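Local coordinates for protein HicB3 antitoxin (Yersinia pestis, PDB 4P78) that binds the toxin HicA3 in a toxin-antitoxin complex and probably neutralises it, at residues 3-7 with 66-72. Residues are numbered along the deposited sequence; the frame is centred on the assembly and turned at random.
Sequences YPIFI and YIDDPRL
Leu72 lays its CD2 methyl over one face of the Phe6 ring in a CH-pi contact: CD2 stands 3.6 Å from the centroid of the Phe6 ring and 11° off the ring normal, hence almost above its centre. Phe6 CG lies anti to its carbonyl carbon, and the ring reaches from the strand into the turn that joins helices 63-67 and 70-75.

The rim of the same ring meets polar groups. Asp69 OD1 comes to 3.4 Å from Phe6 CE2 and lies near the ring plane, a position consistent with the oxygen facing the slightly positive C-H edge instead of the pi cloud. The carboxylate and ring planes are 77° apart. Arg71 NE also sits at this edge.

Three bonds within 66-72 fix that carboxylate. Arg71 grips it side-on, NH1 reaching the syn lone pair of Asp69 OD1 at 2.7 Å and NE bonding to OD2. Asp69 stands at the N-cap of helix 70-75, and its OD2 accepts the capping bond from Arg71 N at 3.0 Å, on its anti side. Its chi1 of -161° swings the carboxylate beside its own carbonyl carbon, back over the helix start. Arg71 NH2 is hydrogen-bonded to Gln56 OE1 of the HicA3 toxin chain, tying this cap to the toxin interface.

In the fold, strand 2-9 is an inner strand of the antiparallel sheet, between 14-17 and 78-83; Pro4 and Phe6 point to the face covered by the two short helices, whereas Ile7 on the other face packs on helix 31-52.

Apolar packing continues at Pro4, whose CG lies 3.4 Å from Tyr66 CE1, the side chains crossing at about a right angle. Tyr66 OH is hydrogen-bonded to Asp20 and Lys61 N, and Phe31 of the second HicB3 subunit meets its ring.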
ATOM      1  N   TYR A   3      -2.300  -9.490   2.862  1.00 30.65           N
ATOM      2  CA  TYR A   3      -3.485  -8.834   2.341  1.00 28.21           C
ATOM      3  C   TYR A   3      -3.299  -7.336   2.190  1.00 24.99           C
ATOM      4  O   TYR A   3      -2.650  -6.692   3.019  1.00 27.21           O
ATOM      5  CB  TYR A   3      -4.691  -9.107   3.243  1.00 33.38           C
ATOM      6  CG  TYR A   3      -5.427 -10.371   2.898  1.00 38.76           C
ATOM      7  CD1 TYR A   3      -5.094 -11.581   3.493  1.00 41.43           C
ATOM      8  CD2 TYR A   3      -6.466 -10.355   1.975  1.00 39.14           C
ATOM      9  CE1 TYR A   3      -5.780 -12.741   3.170  1.00 40.31           C
ATOM     10  CE2 TYR A   3      -7.154 -11.504   1.655  1.00 38.96           C
ATOM     11  CZ  TYR A   3      -6.810 -12.694   2.253  1.00 43.71           C
ATOM     12  OH  TYR A   3      -7.509 -13.841   1.921  1.00 48.14           O
ATOM     13  N   PRO A   4      -3.883  -6.773   1.127  1.00 25.71           N
ATOM     14  CA  PRO A   4      -3.915  -5.317   0.963  1.00 24.26           C
ATOM     15  C   PRO A   4      -4.957  -4.696   1.869  1.00 24.78           C
ATOM     16  O   PRO A   4      -6.024  -5.298   2.057  1.00 22.89           O
ATOM     17  CB  PRO A   4      -4.309  -5.129  -0.496  1.00 22.01           C
ATOM     18  CG  PRO A   4      -5.096  -6.383  -0.834  1.00 25.87           C
ATOM     19  CD  PRO A   4      -4.508  -7.488  -0.004  1.00 24.83           C
ATOM     20  N   ILE A   5      -4.649  -3.530   2.428  1.00 21.33           N
ATOM     21  CA  ILE A   5      -5.653  -2.702   3.092  1.00 21.03           C
ATOM     22  C   ILE A   5      -5.596  -1.296   2.508  1.00 20.87           C
ATOM     23  O   ILE A   5      -4.545  -0.854   2.046  1.00 23.96           O
ATOM     24  CB  ILE A   5      -5.454  -2.646   4.627  1.00 22.58           C
ATOM     25  CG1 ILE A   5      -4.031  -2.209   4.978  1.00 21.83           C
ATOM     26  CG2 ILE A   5      -5.791  -4.011   5.278  1.00 22.26           C
ATOM     27  CD1 ILE A   5      -3.832  -1.918   6.464  1.00 23.77           C
ATOM     28  N   PHE A   6      -6.734  -0.611   2.485  1.00 20.49           N
ATOM     29  CA  PHE A   6      -6.784   0.794   2.092  1.00 21.07           C
ATOM     30  C   PHE A   6      -6.941   1.582   3.375  1.00 23.59           C
ATOM     31  O   PHE A   6      -7.870   1.314   4.139  1.00 22.49           O
ATOM     32  CB  PHE A   6      -7.963   1.101   1.147  1.00 21.82           C
ATOM     33  CG  PHE A   6      -7.801   0.586  -0.253  1.00 18.64           C
ATOM     34  CD1 PHE A   6      -6.661  -0.098  -0.645  1.00 19.51           C
ATOM     35  CD2 PHE A   6      -8.794   0.808  -1.190  1.00 21.16           C
ATOM     36  CE1 PHE A   6      -6.532  -0.557  -1.936  1.00 22.08           C
ATOM     37  CE2 PHE A   6      -8.663   0.355  -2.487  1.00 20.46           C
ATOM     38  CZ  PHE A   6      -7.531  -0.324  -2.857  1.00 20.21           C
ATOM     39  N   ILE A   7      -6.046   2.533   3.651  1.00 23.31           N
ATOM     40  CA  ILE A   7      -6.220   3.315   4.858  1.00 22.11           C
ATOM     41  C   ILE A   7      -6.232   4.824   4.617  1.00 27.77           C
ATOM     42  O   ILE A   7      -5.678   5.336   3.640  1.00 27.56           O
ATOM     43  CB  ILE A   7      -5.147   2.985   5.919  1.00 23.69           C
ATOM     44  CG1 ILE A   7      -3.782   3.509   5.523  1.00 28.86           C
ATOM     45  CG2 ILE A   7      -5.091   1.488   6.194  1.00 27.46           C
ATOM     46  CD1 ILE A   7      -2.744   3.274   6.592  1.00 33.50           C
ATOM     47  N   TYR A  66      -5.284  -3.034  -7.814  1.00 28.80           N
ATOM     48  CA  TYR A  66      -5.144  -2.030  -6.752  1.00 25.18           C
ATOM     49  C   TYR A  66      -4.630  -0.701  -7.295  1.00 24.98           C
ATOM     50  O   TYR A  66      -5.129   0.362  -6.926  1.00 25.18           O
ATOM     51  CB  TYR A  66      -4.235  -2.570  -5.639  1.00 29.55           C
ATOM     52  CG  TYR A  66      -4.720  -3.927  -5.184  1.00 31.64           C
ATOM     53  CD1 TYR A  66      -5.769  -4.045  -4.270  1.00 27.45           C
ATOM     54  CD2 TYR A  66      -4.187  -5.096  -5.725  1.00 28.71           C
ATOM     55  CE1 TYR A  66      -6.253  -5.298  -3.881  1.00 26.88           C
ATOM     56  CE2 TYR A  66      -4.659  -6.356  -5.341  1.00 26.87           C
ATOM     57  CZ  TYR A  66      -5.691  -6.453  -4.423  1.00 33.56           C
ATOM     58  OH  TYR A  66      -6.145  -7.713  -4.047  1.00 29.13           O
ATOM     59  N   ILE A  67      -3.658  -0.761  -8.201  1.00 25.80           N
ATOM     60  CA  ILE A  67      -3.110   0.449  -8.811  1.00 24.83           C
ATOM     61  C   ILE A  67      -4.185   1.179  -9.611  1.00 23.05           C
ATOM     62  O   ILE A  67      -4.175   2.399  -9.693  1.00 24.57           O
ATOM     63  CB  ILE A  67      -1.895   0.117  -9.708  1.00 21.44           C
ATOM     64  CG1 ILE A  67      -0.810  -0.544  -8.860  1.00 23.69           C
ATOM     65  CG2 ILE A  67      -1.345   1.374 -10.390  1.00 25.03           C
ATOM     66  CD1 ILE A  67       0.223  -1.323  -9.659  1.00 24.42           C
ATOM     67  N   ASP A  68      -5.131   0.433 -10.177  1.00 27.19           N
ATOM     68  CA  ASP A  68      -6.227   1.056 -10.923  1.00 28.92           C
ATOM     69  C   ASP A  68      -7.465   1.394 -10.067  1.00 31.83           C
ATOM     70  O   ASP A  68      -8.425   1.963 -10.586  1.00 31.87           O
ATOM     71  CB  ASP A  68      -6.653   0.154 -12.088  1.00 29.89           C
ATOM     72  CG  ASP A  68      -5.690   0.227 -13.269  1.00 37.29           C
ATOM     73  OD1 ASP A  68      -5.028   1.273 -13.444  1.00 32.91           O
ATOM     74  OD2 ASP A  68      -5.601  -0.765 -14.024  1.00 38.73           O
ATOM     75  N   ASP A  69      -7.443   1.073  -8.771  1.00 30.50           N
ATOM     76  CA  ASP A  69      -8.617   1.297  -7.903  1.00 24.61           C
ATOM     77  C   ASP A  69      -8.801   2.775  -7.581  1.00 26.62           C
ATOM     78  O   ASP A  69      -8.009   3.376  -6.848  1.00 29.10           O
ATOM     79  CB  ASP A  69      -8.500   0.485  -6.605  1.00 26.27           C
ATOM     80  CG  ASP A  69      -9.840   0.310  -5.888  1.00 25.68           C
ATOM     81  OD1 ASP A  69     -10.095  -0.797  -5.373  1.00 25.90           O
ATOM     82  OD2 ASP A  69     -10.637   1.269  -5.835  1.00 25.48           O
ATOM     83  N   PRO A  70      -9.875   3.366  -8.114  1.00 31.22           N
ATOM     84  CA  PRO A  70     -10.164   4.794  -7.952  1.00 30.75           C
ATOM     85  C   PRO A  70     -10.359   5.225  -6.502  1.00 29.42           C
ATOM     86  O   PRO A  70     -10.211   6.408  -6.213  1.00 33.21           O
ATOM     87  CB  PRO A  70     -11.462   4.981  -8.741  1.00 28.12           C
ATOM     88  CG  PRO A  70     -12.069   3.637  -8.789  1.00 35.60           C
ATOM     89  CD  PRO A  70     -10.934   2.671  -8.862  1.00 28.48           C
ATOM     90  N   ARG A  71     -10.672   4.287  -5.611  1.00 30.31           N
ATOM     91  CA  ARG A  71     -10.914   4.632  -4.209  1.00 30.65           C
ATOM     92  C   ARG A  71      -9.642   5.173  -3.570  1.00 31.72           C
ATOM     93  O   ARG A  71      -9.697   6.016  -2.681  1.00 31.98           O
ATOM     94  CB  ARG A  71     -11.439   3.422  -3.431  1.00 25.03           C
ATOM     95  CG  ARG A  71     -12.831   3.005  -3.859  1.00 29.31           C
ATOM     96  CD  ARG A  71     -13.265   1.725  -3.177  1.00 28.52           C
ATOM     97  NE  ARG A  71     -12.491   0.574  -3.620  1.00 26.34           N
ATOM     98  CZ  ARG A  71     -12.723  -0.671  -3.216  1.00 25.65           C
ATOM     99  NH1 ARG A  71     -11.974  -1.680  -3.660  1.00 22.64           N
ATOM    100  NH2 ARG A  71     -13.698  -0.903  -2.351  1.00 23.99           N
ATOM    101  N   LEU A  72      -8.491   4.715  -4.043  1.00 28.56           N
ATOM    102  CA  LEU A  72      -7.238   5.255  -3.526  1.00 33.36           C
ATOM    103  C   LEU A  72      -7.106   6.733  -3.902  1.00 35.91           C
ATOM    104  O   LEU A  72      -6.850   7.577  -3.040  1.00 40.32           O
ATOM    105  CB  LEU A  72      -6.047   4.447  -4.036  1.00 29.57           C
ATOM    106  CG  LEU A  72      -5.948   3.065  -3.372  1.00 31.73           C
ATOM    107  CD1 LEU A  72      -4.804   2.235  -3.947  1.00 24.79           C
ATOM    108  CD2 LEU A  72      -5.837   3.176  -1.841  1.00 24.87           C
TER